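Local coordinates for protein sulfate transporter 4.1, chloroplastic (Arabidopsis thaliana, PDB 7LHV) that cotransports sulfate with protons across the membrane as an SLC26-family symporter and may help regulate sulfate assimilation, at residues Q603-I617 / M622-V635. Residues are numbered along the deposited sequence; the frame is centred on the assembly and turned at random.
Sequences QLAISNPNKDVHLTI and MVELVGKEWFFVRV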
loop_
_atom_site.group_PDB
_atom_site.type_symbol
_atom_site.label_atom_id
_atom_site.label_comp_id
_atom_site.label_asym_id
_atom_site.label_seq_id
_atom_site.Cartn_x
_atom_site.Cartn_y
_atom_site.Cartn_z
ATOM N N GLN A 603 -2.529 37.022 -3.865
ATOM C CA GLN A 603 -2.413 36.730 -5.287
ATOM C C GLN A 603 -1.646 35.430 -5.490
ATOM O O GLN A 603 -0.588 35.226 -4.887
ATOM C CB GLN A 603 -1.705 37.871 -6.012
ATOM C CG GLN A 603 -1.604 37.685 -7.510
ATOM C CD GLN A 603 -2.935 37.349 -8.140
ATOM O OE1 GLN A 603 -3.873 38.141 -8.098
ATOM N NE2 GLN A 603 -3.028 36.162 -8.719
ATOM N N LEU A 604 -2.175 34.561 -6.345
ATOM C CA LEU A 604 -1.521 33.307 -6.689
ATOM C C LEU A 604 -0.900 33.425 -8.072
ATOM O O LEU A 604 -1.552 33.887 -9.014
ATOM C CB LEU A 604 -2.510 32.144 -6.664
ATOM C CG LEU A 604 -1.850 30.776 -6.816
ATOM C CD1 LEU A 604 -1.286 30.355 -5.483
ATOM C CD2 LEU A 604 -2.815 29.737 -7.354
ATOM N N ALA A 605 0.353 32.999 -8.194
ATOM C CA ALA A 605 1.072 33.030 -9.456
ATOM C C ALA A 605 1.743 31.687 -9.696
ATOM O O ALA A 605 2.100 30.976 -8.753
ATOM C CB ALA A 605 2.119 34.150 -9.478
ATOM N N ILE A 606 1.900 31.340 -10.969
ATOM C CA ILE A 606 2.601 30.132 -11.388
ATOM C C ILE A 606 3.837 30.554 -12.167
ATOM O O ILE A 606 3.742 31.344 -13.114
ATOM C CB ILE A 606 1.700 29.214 -12.228
ATOM C CG1 ILE A 606 0.375 28.974 -11.508
ATOM C CG2 ILE A 606 2.399 27.902 -12.510
ATOM C CD1 ILE A 606 0.512 28.189 -10.229
ATOM N N SER A 607 4.996 30.034 -11.767
ATOM C CA SER A 607 6.277 30.538 -12.249
ATOM C C SER A 607 6.830 29.737 -13.424
ATOM O O SER A 607 7.048 30.293 -14.503
ATOM C CB SER A 607 7.289 30.557 -11.100
ATOM O OG SER A 607 8.555 31.012 -11.545
ATOM N N ASN A 608 7.076 28.442 -13.234
ATOM C CA ASN A 608 7.737 27.610 -14.242
ATOM C C ASN A 608 6.882 26.384 -14.525
ATOM O O ASN A 608 7.201 25.275 -14.076
ATOM C CB ASN A 608 9.133 27.184 -13.786
ATOM C CG ASN A 608 10.119 28.331 -13.770
ATOM O OD1 ASN A 608 9.761 29.477 -14.031
ATOM N ND2 ASN A 608 11.373 28.028 -13.460
ATOM N N PRO A 609 5.794 26.540 -15.276
ATOM C CA PRO A 609 4.950 25.379 -15.579
ATOM C C PRO A 609 5.628 24.471 -16.592
ATOM O O PRO A 609 6.135 24.928 -17.618
ATOM C CB PRO A 609 3.670 26.003 -16.148
ATOM C CG PRO A 609 3.784 27.478 -15.882
ATOM C CD PRO A 609 5.243 27.772 -15.853
ATOM N N ASN A 610 5.638 23.179 -16.291
ATOM C CA ASN A 610 6.082 22.188 -17.253
ATOM C C ASN A 610 5.087 22.114 -18.408
ATOM O O ASN A 610 3.922 22.495 -18.279
ATOM C CB ASN A 610 6.224 20.825 -16.575
ATOM C CG ASN A 610 6.973 19.829 -17.422
ATOM O OD1 ASN A 610 7.428 20.146 -18.520
ATOM N ND2 ASN A 610 7.107 18.610 -16.917
ATOM N N LYS A 611 5.563 21.629 -19.557
ATOM C CA LYS A 611 4.711 21.583 -20.741
ATOM C C LYS A 611 3.473 20.728 -20.495
ATOM O O LYS A 611 2.347 21.146 -20.790
ATOM C CB LYS A 611 5.504 21.063 -21.940
ATOM C CG LYS A 611 6.721 21.907 -22.333
ATOM C CD LYS A 611 6.346 23.253 -22.955
ATOM C CE LYS A 611 6.293 24.382 -21.928
ATOM N NZ LYS A 611 6.033 25.705 -22.558
ATOM N N ASP A 612 3.660 19.530 -19.938
ATOM C CA ASP A 612 2.516 18.706 -19.562
ATOM C C ASP A 612 1.707 19.368 -18.456
ATOM O O ASP A 612 0.470 19.345 -18.477
ATOM C CB ASP A 612 2.990 17.322 -19.126
ATOM C CG ASP A 612 3.513 16.497 -20.282
ATOM O OD1 ASP A 612 2.892 16.528 -21.365
ATOM O OD2 ASP A 612 4.547 15.817 -20.109
ATOM N N VAL A 613 2.392 19.964 -17.479
ATOM C CA VAL A 613 1.707 20.667 -16.401
ATOM C C VAL A 613 0.912 21.843 -16.950
ATOM O O VAL A 613 -0.242 22.066 -16.564
ATOM C CB VAL A 613 2.721 21.115 -15.334
ATOM C CG1 VAL A 613 2.133 22.207 -14.480
ATOM C CG2 VAL A 613 3.133 19.936 -14.478
ATOM N N HIS A 614 1.512 22.616 -17.857
ATOM C CA HIS A 614 0.802 23.745 -18.448
ATOM C C HIS A 614 -0.405 23.278 -19.249
ATOM O O HIS A 614 -1.465 23.911 -19.210
ATOM C CB HIS A 614 1.745 24.561 -19.330
ATOM C CG HIS A 614 1.188 25.887 -19.741
ATOM N ND1 HIS A 614 0.800 26.161 -21.034
ATOM C CD2 HIS A 614 0.951 27.014 -19.029
ATOM C CE1 HIS A 614 0.350 27.401 -21.103
ATOM N NE2 HIS A 614 0.432 27.941 -19.900
ATOM N N LEU A 615 -0.261 22.177 -19.989
ATOM C CA LEU A 615 -1.388 21.653 -20.752
ATOM C C LEU A 615 -2.524 21.225 -19.832
ATOM O O LEU A 615 -3.695 21.522 -20.100
ATOM C CB LEU A 615 -0.930 20.484 -21.622
ATOM C CG LEU A 615 -1.985 19.756 -22.456
ATOM C CD1 LEU A 615 -2.900 20.745 -23.164
ATOM C CD2 LEU A 615 -1.315 18.829 -23.457
ATOM N N THR A 616 -2.198 20.532 -18.737
ATOM C CA THR A 616 -3.232 20.117 -17.791
ATOM C C THR A 616 -3.907 21.322 -17.147
ATOM O O THR A 616 -5.131 21.344 -16.980
ATOM C CB THR A 616 -2.633 19.202 -16.726
ATOM O OG1 THR A 616 -2.167 17.996 -17.342
ATOM C CG2 THR A 616 -3.671 18.850 -15.673
ATOM N N ILE A 617 -3.122 22.340 -16.787
ATOM C CA ILE A 617 -3.689 23.542 -16.183
ATOM C C ILE A 617 -4.631 24.235 -17.158
ATOM O O ILE A 617 -5.730 24.661 -16.785
ATOM C CB ILE A 617 -2.563 24.486 -15.717
ATOM C CG1 ILE A 617 -1.911 23.955 -14.441
ATOM C CG2 ILE A 617 -3.096 25.883 -15.480
ATOM C CD1 ILE A 617 -0.709 24.757 -14.002
ATOM N N MET A 622 -7.925 26.473 -15.219
ATOM C CA MET A 622 -7.302 27.303 -14.196
ATOM C C MET A 622 -6.730 28.590 -14.775
ATOM O O MET A 622 -6.720 29.621 -14.092
ATOM C CB MET A 622 -6.210 26.512 -13.477
ATOM C CG MET A 622 -5.556 27.268 -12.339
ATOM S SD MET A 622 -4.337 26.294 -11.444
ATOM C CE MET A 622 -3.728 27.522 -10.292
ATOM N N VAL A 623 -6.245 28.554 -16.019
ATOM C CA VAL A 623 -5.664 29.751 -16.626
ATOM C C VAL A 623 -6.709 30.850 -16.744
ATOM O O VAL A 623 -6.440 32.019 -16.445
ATOM C CB VAL A 623 -5.046 29.413 -17.996
ATOM C CG1 VAL A 623 -4.657 30.686 -18.726
ATOM C CG2 VAL A 623 -3.841 28.516 -17.823
ATOM N N GLU A 624 -7.918 30.494 -17.182
ATOM C CA GLU A 624 -8.986 31.482 -17.279
ATOM C C GLU A 624 -9.434 31.960 -15.906
ATOM O O GLU A 624 -9.820 33.124 -15.752
ATOM C CB GLU A 624 -10.167 30.900 -18.053
ATOM C CG GLU A 624 -9.870 30.607 -19.514
ATOM C CD GLU A 624 -9.610 31.863 -20.322
ATOM O OE1 GLU A 624 -10.203 32.915 -19.998
ATOM O OE2 GLU A 624 -8.813 31.801 -21.281
ATOM N N LEU A 625 -9.396 31.083 -14.900
ATOM C CA LEU A 625 -9.852 31.464 -13.566
ATOM C C LEU A 625 -8.891 32.449 -12.911
ATOM O O LEU A 625 -9.316 33.471 -12.362
ATOM C CB LEU A 625 -10.025 30.221 -12.696
ATOM C CG LEU A 625 -10.214 30.479 -11.200
ATOM C CD1 LEU A 625 -11.630 30.935 -10.914
ATOM C CD2 LEU A 625 -9.879 29.238 -10.396
ATOM N N VAL A 626 -7.588 32.162 -12.956
ATOM C CA VAL A 626 -6.618 33.014 -12.277
ATOM C C VAL A 626 -6.064 34.116 -13.169
ATOM O O VAL A 626 -5.458 35.069 -12.658
ATOM C CB VAL A 626 -5.448 32.190 -11.711
ATOM C CG1 VAL A 626 -5.962 31.042 -10.867
ATOM C CG2 VAL A 626 -4.572 31.683 -12.829
ATOM N N GLY A 627 -6.246 34.020 -14.483
ATOM C CA GLY A 627 -5.735 35.034 -15.380
ATOM C C GLY A 627 -4.444 34.622 -16.054
ATOM O O GLY A 627 -3.554 34.058 -15.413
ATOM N N LYS A 628 -4.332 34.901 -17.354
ATOM C CA LYS A 628 -3.129 34.526 -18.087
ATOM C C LYS A 628 -1.938 35.394 -17.693
ATOM O O LYS A 628 -0.788 34.962 -17.823
ATOM C CB LYS A 628 -3.388 34.616 -19.592
ATOM C CG LYS A 628 -2.209 34.223 -20.464
ATOM C CD LYS A 628 -1.929 32.732 -20.365
ATOM C CE LYS A 628 -0.819 32.312 -21.315
ATOM N NZ LYS A 628 -0.493 30.865 -21.177
ATOM N N GLU A 629 -2.191 36.606 -17.196
ATOM C CA GLU A 629 -1.112 37.518 -16.841
ATOM C C GLU A 629 -0.302 37.053 -15.639
ATOM O O GLU A 629 0.767 37.614 -15.384
ATOM C CB GLU A 629 -1.673 38.917 -16.573
ATOM C CG GLU A 629 -2.660 38.994 -15.418
ATOM C CD GLU A 629 -4.084 38.679 -15.837
ATOM O OE1 GLU A 629 -5.021 39.155 -15.164
ATOM O OE2 GLU A 629 -4.268 37.955 -16.838
ATOM N N TRP A 630 -0.778 36.055 -14.897
ATOM C CA TRP A 630 -0.073 35.547 -13.729
ATOM C C TRP A 630 0.711 34.275 -14.015
ATOM O O TRP A 630 1.189 33.630 -13.078
ATOM C CB TRP A 630 -1.055 35.311 -12.580
ATOM C CG TRP A 630 -1.668 36.574 -12.078
ATOM C CD1 TRP A 630 -2.978 36.937 -12.157
ATOM C CD2 TRP A 630 -0.991 37.655 -11.430
ATOM N NE1 TRP A 630 -3.162 38.175 -11.592
ATOM C CE2 TRP A 630 -1.955 38.637 -11.138
ATOM C CE3 TRP A 630 0.339 37.888 -11.066
ATOM C CZ2 TRP A 630 -1.635 39.831 -10.499
ATOM C CZ3 TRP A 630 0.654 39.072 -10.431
ATOM C CH2 TRP A 630 -0.327 40.028 -10.155
ATOM N N PHE A 631 0.852 33.896 -15.280
ATOM C CA PHE A 631 1.652 32.747 -15.674
ATOM C C PHE A 631 2.920 33.234 -16.358
ATOM O O PHE A 631 2.856 34.044 -17.288
ATOM C CB PHE A 631 0.862 31.825 -16.603
ATOM C CG PHE A 631 -0.027 30.868 -15.878
ATOM C CD1 PHE A 631 -1.262 31.275 -15.411
ATOM C CD2 PHE A 631 0.370 29.562 -15.659
ATOM C CE1 PHE A 631 -2.082 30.397 -14.741
ATOM C CE2 PHE A 631 -0.451 28.680 -14.990
ATOM C CZ PHE A 631 -1.678 29.100 -14.529
ATOM N N PHE A 632 4.066 32.733 -15.902
ATOM C CA PHE A 632 5.351 33.182 -16.421
ATOM C C PHE A 632 6.221 32.007 -16.841
ATOM O O PHE A 632 5.760 30.862 -16.876
ATOM C CB PHE A 632 6.085 34.028 -15.378
ATOM C CG PHE A 632 5.218 35.051 -14.707
ATOM C CD1 PHE A 632 5.066 36.312 -15.255
ATOM C CD2 PHE A 632 4.551 34.752 -13.534
ATOM C CE1 PHE A 632 4.272 37.257 -14.643
ATOM C CE2 PHE A 632 3.753 35.693 -12.917
ATOM C CZ PHE A 632 3.614 36.948 -13.474
ATOM N N VAL A 633 7.478 32.288 -17.176
ATOM C CA VAL A 633 8.449 31.250 -17.501
ATOM C C VAL A 633 9.649 31.260 -16.570
ATOM O O VAL A 633 10.457 30.321 -16.620
ATOM C CB VAL A 633 8.920 31.358 -18.967
ATOM C CG1 VAL A 633 7.750 31.169 -19.917
ATOM C CG2 VAL A 633 9.601 32.694 -19.207
ATOM N N ARG A 634 9.802 32.286 -15.735
ATOM C CA ARG A 634 10.916 32.394 -14.804
ATOM C C ARG A 634 10.405 32.982 -13.498
ATOM O O ARG A 634 9.290 33.501 -13.423
ATOM C CB ARG A 634 12.046 33.264 -15.378
ATOM C CG ARG A 634 12.699 32.680 -16.619
ATOM C CD ARG A 634 13.689 33.644 -17.251
ATOM N NE ARG A 634 14.876 33.841 -16.428
ATOM C CZ ARG A 634 15.209 34.992 -15.862
ATOM N NH1 ARG A 634 14.459 36.072 -16.000
ATOM N NH2 ARG A 634 16.327 35.063 -15.144
ATOM N N VAL A 635 11.226 32.877 -12.453
ATOM C CA VAL A 635 10.868 33.508 -11.187
ATOM C C VAL A 635 11.242 34.985 -11.189
ATOM O O VAL A 635 10.605 35.792 -10.499
ATOM C CB VAL A 635 11.526 32.769 -10.010
ATOM C CG1 VAL A 635 13.034 32.889 -10.075
ATOM C CG2 VAL A 635 11.010 33.308 -8.685
#
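Gln603 lays its amide flat over one face of the Trp630 indole, the two planes 8° apart and its CD 3.4 Å from Trp630 CE2. With CG anti to the backbone N (chi1 -177°), Gln603 CG stands 3.6 Å from the centroid of the six-membered ring, a CH-pi contact; the bend at chi2 (51°) then lays the amide along the indole. The amide cannot easily swivel, because NE2 donates to its neighbour's carbonyl, Leu604 O, and OE1 accepts from Lys598. On the opposite face of the indole lies the CG of Glu629.

Next along, the backbones join in a single parallel bridge between Ile606 and Phe631, Ile606 N donating to Trp630 O (3.2 Å) and Ile606 O accepting from Phe632 N (3.1 Å). This adds the 630-632 segment to strand 603-606, whose other edge is paired with strand 569-575.

The Phe631 ring is the hydrophobic hub. Ile606 runs alongside it, CB 3.5 Å from Phe631 CE2, while Ile617 comes from the opposite direction and places CG2 3.6 Å from Phe631 CZ. Val623 CG2 lies over one face, and Pro609 CG meets the ring edge. Deeper in, the extended Met622 crosses Leu604 at about a right angle, Met622 CE 3.8 Å from Leu604 CD2.

Where helix 611-620 passes to helix 622-626, Met622 N donates to Ile617 O, which also takes a bond from Ser620 OG. The strand, the two helices and the chain leading on to helix 635-643 of the STAS domain are thus held together mainly by apolar contact around Phe631, with two backbone bonds fixing the register at one bridge, a third tying the helices, and the Gln603 amide, held by Leu604 O and Lys598, stacked on Trp630.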